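Local coordinates for autoinducer synthesis protein lasI (Pseudomonas aeruginosa, PDB 1RO5), which makes the quorum-sensing signal N-(3-oxododecanoyl)homoserine lactone from S-adenosyl-L-methionine and a fatty acyl chain delivered by acyl carrier protein, at residues Phe66-Ile71 against Arg104-Ser109; Pro85-Gly90 against Pro164-Gly169; Leu157-Phe162 against Val174-Glu179. One frame throughout, in Å; residues are numbered along the deposited sequence. Where two conformers were deposited one is given.

Interaction 1: Phe66-Ile71 against Arg104-Ser109; sequences FGCWRI and RFAINS
Phe66 and Asn108 lie side by side, Asn108 ND2 3.4 Å from Phe66 CD2. Asn108 holds CG anti to its backbone N (chi1 180°), on the Phe66 side; ND2 lies obliquely beside the ring, planes 35° apart, while Asn108 N bonds to Phe66 O at 2.8 Å. Two residues further along, Cys68 and Ala106 form a hydrogen-bonded antiparallel pair, Cys68 N to Ala106 O at 2.9 Å and Ala106 N to Cys68 O at 3.1 Å. Cys68 SG packs 3.6 Å from Ala106 CB on the face that meets helix 16-30. Strands 64-73 and 99-107 are neighbours in the mixed sheet of the alpha-beta-alpha sandwich, and a classic beta bulge sets both Phe66 and Gly67 against Ile59. On the other face, Ile107 CD1 reaches the indole edge in its plane, 3.7 Å from Trp69 CH2. In the conformers given, the Phe105 ring makes an offset stack on the five-membered ring of Trp69, planes 19° apart; the closest spacings there are doubtful. Arg70 and Arg104 run alongside each other, Arg104 CG 3.6 Å from Arg70 NH2 over one face of the Arg70 guanidinium. Asp47 and Asp50 pair with Arg70, whereas Glu45 and Trp36 O take Arg104.

Interaction 2: Pro85-Gly90 against Pro164-Gly169; sequences PELLHG and PHLKIG
Between Leu87, in the 3-10 turn 85-88, and Leu166, on the short strand 166-168, there is no backbone pairing; the nearest CA atoms of the two segments, Leu87 CA and His165 CA, are 7.2 Å apart. The polar link is made by His89, whose NE2 donates to Pro164 O at 2.8 Å. The donor lies in the carbonyl plane on a lone pair, although the oxygen sits 24° out of the imidazole plane. Above that ring's centre rests Pro164 CD, 3.4 Å from the His89 ring centroid in a CH-pi contact, so the same proline supplies its carbonyl oxygen and its CD methylene. Glu86 O covers the opposite face, and the same oxygen accepts His89 N. The contact ties the loop between helix 79-82 and strand 99-107 to the beta hairpin of strands 166-168 and 171-179. Leu87 and Leu166 slide past each other in opposite directions, CD2 of Leu87 3.6 Å from CD1 of Leu166. That Leu166 methyl also meets the Glu86 side chain, 3.7 Å from its CB. The Glu86 and Ile168 side chains cross at a slant, Glu86 OE2 4.1 Å from Ile168 CD1. Leu87 also packs on Ala175, and Ile168 on Ala173.

Interaction 3: Leu157-Phe162 against Val174-Glu179; sequences LDVSRF and VALRIE
Arg177 O is gripped by two donors, Ser160 N at 3.1 Å and a water also at 3.1 Å from it, while Val159 CA adds a CA-H...O contact. The same water has a weak bond to Ser160 OG. That hydroxyl oxygen receives Arg177 NE at 3.1 Å, almost straight at 164° and within the guanidinium plane. Arg177 sets CG between its backbone N and carbonyl carbon (chi1 60°) and then runs extended to NE, across Ser160 and on to Phe162. There the guanidinium lies over one face of the Phe162 ring in a cation-pi contact, CZ of Arg177 4.3 Å from the ring centroid. The two planes are 46° apart, and NH1 is the nearer branch, 3.3 Å from Phe162 CE2 and offset toward the rim. Ala175 O and Leu176 O lie at the edge of this ring, and Ala175 O also accepts Phe162 N at 3.1 Å. On the opposite face of the sheet, Val159 CG1 stands 4.0 Å from Leu176 CD1, and Val174 CG2 sits over the Arg161 guanidinium, whose charge is paired with Glu149 on helix 146-154. Strand 171-179 runs antiparallel to 158-161 on one side and to 139-145 on the other, an insertion of the last strand consistent with the acetyltransferase-like (GNAT) fold of this family.

Interactions 1 and 3 are both antiparallel strand pairs within the same mixed sheet, but interaction 1 lies near the chain's centre, mostly buried, whereas interaction 3 is farther out and admits a water. Interaction 2 is the most peripheral and joins a loop to a short strand and the turn before it, by side chains and one histidine bond to a backbone oxygen. To their backbone bonds interaction 1 adds aromatic stacking beside arginines paired elsewhere, and interaction 3 a tilted arginine over a ring. Interactions 2 and 3 touch: Leu87 O lies 3.4 Å from Phe162 CB, and strand 171-179 follows 166-168 in the hairpin. Interaction 1 touches neither, its nearest atoms about 7 Å from interaction 3.

Interaction 1: Phe66-Ile71 against Arg104-Ser109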
loop_
_atom_site.group_PDB
_atom_site.type_symbol
_atom_site.label_atom_id
_atom_site.label_comp_id
_atom_site.label_asym_id
_atom_site.label_seq_id
_atom_site.Cartn_x
_atom_site.Cartn_y
_atom_site.Cartn_z
ATOM N N PHE A 66 11.825 5.719 4.591
ATOM C CA PHE A 66 12.086 4.278 4.869
ATOM C C PHE A 66 10.959 3.391 4.422
ATOM O O PHE A 66 11.085 2.183 4.511
ATOM C CB PHE A 66 12.359 4.032 6.406
ATOM C CG PHE A 66 13.693 4.482 6.798
ATOM C CD1 PHE A 66 13.940 5.847 7.075
ATOM C CD2 PHE A 66 14.797 3.588 6.798
ATOM C CE1 PHE A 66 15.267 6.303 7.387
ATOM C CE2 PHE A 66 16.154 4.057 7.110
ATOM C CZ PHE A 66 16.374 5.409 7.386
ATOM N N GLY A 67 9.816 3.926 3.993
ATOM C CA GLY A 67 8.722 3.048 3.589
ATOM C C GLY A 67 7.759 3.881 2.790
ATOM O O GLY A 67 7.661 5.103 2.991
ATOM N N CYS A 68 7.030 3.278 1.882
ATOM C CA CYS A 68 6.120 4.038 1.043
ATOM C C CYS A 68 5.079 3.115 0.490
ATOM O O CYS A 68 5.350 1.976 0.394
ATOM C CB CYS A 68 6.880 4.714 -0.079
ATOM S SG CYS A 68 7.702 3.621 -1.194
ATOM N N TRP A 69 3.885 3.622 0.167
ATOM C CA TRP A 69 2.780 2.862 -0.273
ATOM C C TRP A 69 2.101 3.806 -1.236
ATOM O O TRP A 69 2.113 5.027 -1.047
ATOM C CB TRP A 69 1.868 2.707 0.912
ATOM C CG TRP A 69 1.850 1.368 1.405
ATOM C CD1 TRP A 69 0.883 0.449 1.153
ATOM C CD2 TRP A 69 2.839 0.707 2.221
ATOM N NE1 TRP A 69 1.205 -0.752 1.752
ATOM C CE2 TRP A 69 2.400 -0.616 2.413
ATOM C CE3 TRP A 69 4.053 1.098 2.806
ATOM C CZ2 TRP A 69 3.126 -1.553 3.166
ATOM C CZ3 TRP A 69 4.779 0.177 3.565
ATOM C CH2 TRP A 69 4.320 -1.139 3.723
ATOM N N ARG A 70 1.450 3.259 -2.256
ATOM C CA ARG A 70 0.702 4.066 -3.224
ATOM C C ARG A 70 -0.786 3.680 -3.080
ATOM O O ARG A 70 -1.120 2.498 -2.861
ATOM C CB ARG A 70 1.234 3.727 -4.634
ATOM C CG ARG A 70 0.417 4.408 -5.722
ATOM C CD ARG A 70 1.043 4.267 -7.092
ATOM N NE ARG A 70 1.045 2.902 -7.714
ATOM C CZ ARG A 70 1.763 2.627 -8.843
ATOM N NH1 ARG A 70 2.510 3.589 -9.421
ATOM N NH2 ARG A 70 1.719 1.391 -9.401
ATOM N N ILE A 71 -1.657 4.642 -3.274
ATOM C CA ILE A 71 -3.060 4.469 -3.200
ATOM C C ILE A 71 -3.709 5.026 -4.442
ATOM O O ILE A 71 -3.387 6.138 -4.871
ATOM C CB ILE A 71 -3.649 5.307 -2.029
ATOM C CG1 ILE A 71 -3.156 4.749 -0.705
ATOM C CG2 ILE A 71 -5.175 5.150 -2.006
ATOM C CD1 ILE A 71 -1.971 5.482 -0.203
ATOM N N ARG A 104 2.520 -1.232 -4.588
ATOM C CA ARG A 104 3.912 -0.739 -4.402
ATOM C C ARG A 104 4.347 -0.552 -2.952
ATOM O O ARG A 104 4.935 0.471 -2.625
ATOM C CB ARG A 104 4.180 0.540 -5.231
ATOM C CG ARG A 104 4.010 0.371 -6.754
ATOM C CD ARG A 104 4.984 -0.693 -7.235
ATOM N NE ARG A 104 5.153 -0.824 -8.687
ATOM C CZ ARG A 104 4.830 -1.924 -9.424
ATOM N NH1 ARG A 104 4.282 -3.051 -8.907
ATOM N NH2 ARG A 104 5.100 -1.925 -10.693
ATOM N N PHE A 105 4.130 -1.557 -2.085
ATOM C CA PHE A 105 4.645 -1.530 -0.722
ATOM C C PHE A 105 6.084 -1.648 -0.773
ATOM O O PHE A 105 6.568 -2.645 -1.160
ATOM C CB PHE A 105 4.157 -2.625 0.299
ATOM C CG PHE A 105 2.724 -2.985 0.209
ATOM C CD1 PHE A 105 1.848 -2.219 -0.550
ATOM C CD2 PHE A 105 2.279 -4.169 0.768
ATOM C CE1 PHE A 105 0.483 -2.608 -0.738
ATOM C CE2 PHE A 105 0.918 -4.540 0.628
ATOM C CZ PHE A 105 0.034 -3.715 -0.145
ATOM N N ALA A 106 6.813 -0.685 -0.300
ATOM C CA ALA A 106 8.240 -0.747 -0.395
ATOM C C ALA A 106 8.800 -0.244 0.947
ATOM O O ALA A 106 8.519 0.889 1.343
ATOM C CB ALA A 106 8.771 0.195 -1.618
ATOM N N ILE A 107 9.602 -1.089 1.622
ATOM C CA ILE A 107 10.212 -0.782 2.941
ATOM C C ILE A 107 11.699 -0.975 2.867
ATOM O O ILE A 107 12.175 -2.022 2.455
ATOM C CB ILE A 107 9.553 -1.628 4.124
ATOM C CG1 ILE A 107 8.118 -1.177 4.332
ATOM C CG2 ILE A 107 10.260 -1.362 5.462
ATOM C CD1 ILE A 107 7.501 -1.796 5.439
ATOM N N ASN A 108 12.426 0.053 3.237
ATOM C CA ASN A 108 13.849 -0.017 3.227
ATOM C C ASN A 108 14.284 -1.157 4.185
ATOM O O ASN A 108 13.923 -1.202 5.447
ATOM C CB ASN A 108 14.483 1.287 3.643
ATOM C CG ASN A 108 16.018 1.202 3.637
ATOM O OD1 ASN A 108 16.636 0.425 2.872
ATOM N ND2 ASN A 108 16.642 2.004 4.476
ATOM N N SER A 109 15.046 -2.075 3.584
ATOM C CA SER A 109 15.444 -3.286 4.310
ATOM C C SER A 109 16.770 -3.195 5.183
ATOM O O SER A 109 16.815 -3.932 6.206
ATOM C CB SER A 109 15.513 -4.420 3.298
ATOM O OG SER A 109 16.723 -4.282 2.543
#

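Interaction 2: Pro85-Gly90 against Pro164-Gly169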
loop_
_atom_site.group_PDB
_atom_site.type_symbol
_atom_site.label_atom_id
_atom_site.label_comp_id
_atom_site.label_asym_id
_atom_site.label_seq_id
_atom_site.Cartn_x
_atom_site.Cartn_y
_atom_site.Cartn_z
ATOM N N PRO A 85 -5.494 -8.715 -13.589
ATOM C CA PRO A 85 -6.903 -9.144 -13.554
ATOM C C PRO A 85 -7.074 -10.662 -13.254
ATOM O O PRO A 85 -8.039 -10.974 -12.646
ATOM C CB PRO A 85 -7.465 -8.751 -14.938
ATOM C CG PRO A 85 -6.271 -8.301 -15.748
ATOM C CD PRO A 85 -5.042 -8.281 -14.924
ATOM N N GLU A 86 -6.142 -11.544 -13.588
ATOM C CA GLU A 86 -6.203 -13.001 -13.242
ATOM C C GLU A 86 -6.497 -13.212 -11.780
ATOM O O GLU A 86 -7.191 -14.163 -11.388
ATOM C CB GLU A 86 -4.855 -13.747 -13.508
ATOM C CG GLU A 86 -3.904 -13.139 -14.531
ATOM C CD GLU A 86 -3.120 -11.833 -14.093
ATOM O OE1 GLU A 86 -3.537 -10.738 -14.576
ATOM O OE2 GLU A 86 -2.050 -11.890 -13.373
ATOM N N LEU A 87 -6.021 -12.311 -10.904
ATOM C CA LEU A 87 -6.195 -12.529 -9.476
ATOM C C LEU A 87 -7.622 -12.245 -9.052
ATOM O O LEU A 87 -8.016 -12.499 -7.890
ATOM C CB LEU A 87 -5.202 -11.721 -8.669
ATOM C CG LEU A 87 -3.736 -12.167 -8.866
ATOM C CD1 LEU A 87 -2.700 -11.363 -8.063
ATOM C CD2 LEU A 87 -3.499 -13.589 -8.511
ATOM N N LEU A 88 -8.393 -11.666 -9.960
ATOM C CA LEU A 88 -9.844 -11.467 -9.706
ATOM C C LEU A 88 -10.632 -12.806 -9.784
ATOM O O LEU A 88 -11.775 -12.864 -9.370
ATOM C CB LEU A 88 -10.397 -10.532 -10.816
ATOM C CG LEU A 88 -10.090 -9.062 -10.550
ATOM C CD1 LEU A 88 -10.477 -8.173 -11.716
ATOM C CD2 LEU A 88 -10.784 -8.675 -9.133
ATOM N N HIS A 89 -10.044 -13.825 -10.426
ATOM C CA HIS A 89 -10.705 -15.121 -10.684
ATOM C C HIS A 89 -12.096 -14.933 -11.332
ATOM O O HIS A 89 -13.073 -15.444 -10.845
ATOM C CB HIS A 89 -10.691 -15.980 -9.385
ATOM C CG HIS A 89 -9.287 -16.356 -8.994
ATOM N ND1 HIS A 89 -8.540 -17.285 -9.720
ATOM C CD2 HIS A 89 -8.422 -15.780 -8.107
ATOM C CE1 HIS A 89 -7.293 -17.290 -9.266
ATOM N NE2 HIS A 89 -7.216 -16.438 -8.247
ATOM N N GLY A 90 -12.172 -14.095 -12.346
ATOM C CA GLY A 90 -13.428 -13.888 -13.032
ATOM C C GLY A 90 -14.446 -13.033 -12.295
ATOM O O GLY A 90 -15.457 -12.669 -12.910
ATOM N N PRO A 164 -7.777 -17.939 -5.345
ATOM C CA PRO A 164 -6.455 -18.572 -5.038
ATOM C C PRO A 164 -5.243 -17.639 -5.319
ATOM O O PRO A 164 -5.347 -16.879 -6.268
ATOM C CB PRO A 164 -6.361 -19.794 -5.999
ATOM C CG PRO A 164 -7.870 -20.081 -6.359
ATOM C CD PRO A 164 -8.670 -18.732 -6.220
ATOM N N HIS A 165 -4.148 -17.724 -4.561
ATOM C CA HIS A 165 -2.918 -17.078 -4.940
ATOM C C HIS A 165 -2.340 -17.682 -6.258
ATOM O O HIS A 165 -2.671 -18.820 -6.596
ATOM C CB HIS A 165 -1.912 -17.240 -3.854
ATOM C CG HIS A 165 -1.606 -18.671 -3.557
ATOM N ND1 HIS A 165 -2.251 -19.380 -2.554
ATOM C CD2 HIS A 165 -0.739 -19.537 -4.127
ATOM C CE1 HIS A 165 -1.812 -20.634 -2.547
ATOM N NE2 HIS A 165 -0.882 -20.749 -3.480
ATOM N N LEU A 166 -1.468 -16.937 -6.964
ATOM C CA LEU A 166 -0.884 -17.347 -8.245
ATOM C C LEU A 166 0.593 -16.976 -8.212
ATOM O O LEU A 166 0.986 -16.077 -7.485
ATOM C CB LEU A 166 -1.603 -16.694 -9.474
ATOM C CG LEU A 166 -3.058 -17.061 -9.809
ATOM C CD1 LEU A 166 -3.614 -16.161 -10.996
ATOM C CD2 LEU A 166 -3.219 -18.663 -10.210
ATOM N N LYS A 167 1.403 -17.711 -8.936
ATOM C CA LYS A 167 2.794 -17.404 -9.010
ATOM C C LYS A 167 2.967 -16.149 -9.877
ATOM O O LYS A 167 2.695 -16.152 -11.090
ATOM C CB LYS A 167 3.610 -18.597 -9.538
ATOM C CG LYS A 167 5.168 -18.413 -9.756
ATOM C CD LYS A 167 5.655 -19.236 -10.986
ATOM C CE LYS A 167 7.158 -18.934 -11.419
ATOM N NZ LYS A 167 7.473 -17.744 -12.437
ATOM N N ILE A 168 3.404 -15.064 -9.247
ATOM C CA ILE A 168 3.770 -13.908 -10.052
ATOM C C ILE A 168 5.237 -13.656 -9.867
ATOM O O ILE A 168 5.682 -13.335 -8.751
ATOM C CB ILE A 168 2.942 -12.648 -9.667
ATOM C CG1 ILE A 168 1.431 -12.929 -9.654
ATOM C CG2 ILE A 168 3.151 -11.575 -10.703
ATOM C CD1 ILE A 168 0.928 -13.234 -10.894
ATOM N N GLY A 169 5.999 -13.786 -10.961
ATOM C CA GLY A 169 7.468 -13.731 -10.890
ATOM C C GLY A 169 7.974 -14.855 -9.974
ATOM O O GLY A 169 7.652 -16.054 -10.178
#

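Interaction 3: Leu157-Phe162 against Val174-Glu179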
loop_
_atom_site.group_PDB
_atom_site.type_symbol
_atom_site.label_atom_id
_atom_site.label_comp_id
_atom_site.label_asym_id
_atom_site.label_seq_id
_atom_site.Cartn_x
_atom_site.Cartn_y
_atom_site.Cartn_z
ATOM N N LEU A 157 -6.726 -8.154 11.246
ATOM C CA LEU A 157 -7.517 -7.379 10.305
ATOM C C LEU A 157 -8.539 -8.262 9.696
ATOM O O LEU A 157 -8.440 -9.488 9.706
ATOM C CB LEU A 157 -6.662 -6.768 9.195
ATOM C CG LEU A 157 -5.921 -5.530 9.604
ATOM C CD1 LEU A 157 -5.342 -5.604 10.947
ATOM C CD2 LEU A 157 -4.808 -5.244 8.646
ATOM N N ASP A 158 -9.552 -7.648 9.106
ATOM C CA ASP A 158 -10.526 -8.461 8.497
ATOM C C ASP A 158 -10.139 -8.451 7.004
ATOM O O ASP A 158 -10.308 -7.437 6.335
ATOM C CB ASP A 158 -11.882 -7.851 8.822
ATOM C CG ASP A 158 -12.998 -8.510 8.091
ATOM O OD1 ASP A 158 -12.712 -9.432 7.359
ATOM O OD2 ASP A 158 -14.199 -8.174 8.128
ATOM N N VAL A 159 -9.670 -9.583 6.483
ATOM C CA VAL A 159 -8.966 -9.671 5.220
ATOM C C VAL A 159 -9.426 -10.893 4.538
ATOM O O VAL A 159 -9.483 -11.997 5.147
ATOM C CB VAL A 159 -7.491 -9.860 5.497
ATOM C CG1 VAL A 159 -6.707 -9.734 4.227
ATOM C CG2 VAL A 159 -7.066 -8.701 6.240
ATOM N N SER A 160 -9.800 -10.751 3.276
ATOM C CA SER A 160 -10.313 -11.911 2.592
ATOM C C SER A 160 -9.684 -11.786 1.216
ATOM O O SER A 160 -9.161 -10.739 0.918
ATOM C CB SER A 160 -11.829 -11.896 2.588
ATOM O OG SER A 160 -12.368 -11.209 1.453
ATOM N N ARG A 161 -9.653 -12.851 0.456
ATOM C CA ARG A 161 -9.050 -12.900 -0.807
ATOM C C ARG A 161 -10.114 -13.097 -1.908
ATOM O O ARG A 161 -11.215 -13.564 -1.661
ATOM C CB ARG A 161 -7.881 -13.987 -0.789
ATOM C CG ARG A 161 -8.144 -15.324 -1.293
ATOM C CD ARG A 161 -7.380 -16.610 -0.607
ATOM N NE ARG A 161 -5.994 -16.467 -0.191
ATOM C CZ ARG A 161 -5.000 -17.332 -0.503
ATOM N NH1 ARG A 161 -5.256 -18.343 -1.314
ATOM N NH2 ARG A 161 -3.717 -17.168 -0.069
ATOM N N PHE A 162 -9.842 -12.603 -3.107
ATOM C CA PHE A 162 -10.714 -12.743 -4.258
ATOM C C PHE A 162 -10.736 -14.194 -4.807
ATOM O O PHE A 162 -11.708 -14.622 -5.450
ATOM C CB PHE A 162 -10.227 -11.765 -5.382
ATOM C CG PHE A 162 -10.675 -10.341 -5.150
ATOM C CD1 PHE A 162 -9.966 -9.539 -4.253
ATOM C CD2 PHE A 162 -11.887 -9.825 -5.725
ATOM C CE1 PHE A 162 -10.304 -8.171 -4.050
ATOM C CE2 PHE A 162 -12.313 -8.504 -5.452
ATOM C CZ PHE A 162 -11.529 -7.655 -4.633
ATOM N N VAL A 174 -1.490 -12.722 -4.254
ATOM C CA VAL A 174 -2.899 -12.874 -4.108
ATOM C C VAL A 174 -3.507 -11.473 -4.093
ATOM O O VAL A 174 -2.828 -10.525 -3.699
ATOM C CB VAL A 174 -3.138 -13.617 -2.721
ATOM C CG1 VAL A 174 -2.360 -12.883 -1.495
ATOM C CG2 VAL A 174 -4.608 -13.886 -2.424
ATOM N N ALA A 175 -4.785 -11.325 -4.477
ATOM C CA ALA A 175 -5.589 -10.098 -4.355
ATOM C C ALA A 175 -6.381 -10.164 -3.072
ATOM O O ALA A 175 -7.165 -11.118 -2.856
ATOM C CB ALA A 175 -6.625 -9.966 -5.520
ATOM N N LEU A 176 -6.233 -9.128 -2.236
ATOM C CA LEU A 176 -6.928 -9.092 -1.009
ATOM C C LEU A 176 -7.987 -7.987 -0.945
ATOM O O LEU A 176 -7.801 -6.924 -1.497
ATOM C CB LEU A 176 -5.873 -8.808 0.055
ATOM C CG LEU A 176 -4.780 -9.850 0.212
ATOM C CD1 LEU A 176 -3.947 -9.311 1.323
ATOM C CD2 LEU A 176 -5.280 -11.258 0.595
ATOM N N ARG A 177 -9.067 -8.216 -0.212
ATOM C CA ARG A 177 -9.914 -7.102 0.274
ATOM C C ARG A 177 -9.816 -6.843 1.766
ATOM O O ARG A 177 -9.875 -7.787 2.502
ATOM C CB ARG A 177 -11.350 -7.081 -0.318
ATOM C CG ARG A 177 -12.183 -8.162 -0.102
ATOM C CD ARG A 177 -13.246 -8.461 -1.227
ATOM N NE ARG A 177 -13.512 -9.944 -1.179
ATOM C CZ ARG A 177 -13.971 -10.694 -2.183
ATOM N NH1 ARG A 177 -14.265 -10.086 -3.352
ATOM N NH2 ARG A 177 -14.153 -12.056 -2.005
ATOM N N ILE A 178 -9.485 -5.619 2.204
ATOM C CA ILE A 178 -9.201 -5.380 3.592
ATOM C C ILE A 178 -10.375 -4.493 3.976
ATOM O O ILE A 178 -10.373 -3.319 3.574
ATOM C CB ILE A 178 -7.992 -4.522 3.830
ATOM C CG1 ILE A 178 -6.663 -5.217 3.607
ATOM C CG2 ILE A 178 -7.806 -4.279 5.324
ATOM C CD1 ILE A 178 -6.186 -5.246 2.298
ATOM N N GLU A 179 -11.369 -5.009 4.738
ATOM C CA GLU A 179 -12.522 -4.190 5.190
ATOM C C GLU A 179 -12.104 -3.275 6.284
ATOM O O GLU A 179 -11.443 -3.707 7.246
ATOM C CB GLU A 179 -13.630 -5.102 5.619
ATOM C CG GLU A 179 -14.020 -6.021 4.457
ATOM C CD GLU A 179 -14.769 -5.271 3.401
ATOM O OE1 GLU A 179 -15.228 -4.085 3.657
ATOM O OE2 GLU A 179 -14.863 -5.843 2.308
HETATM O O HOH W 1 -12.438 -9.050 3.720
#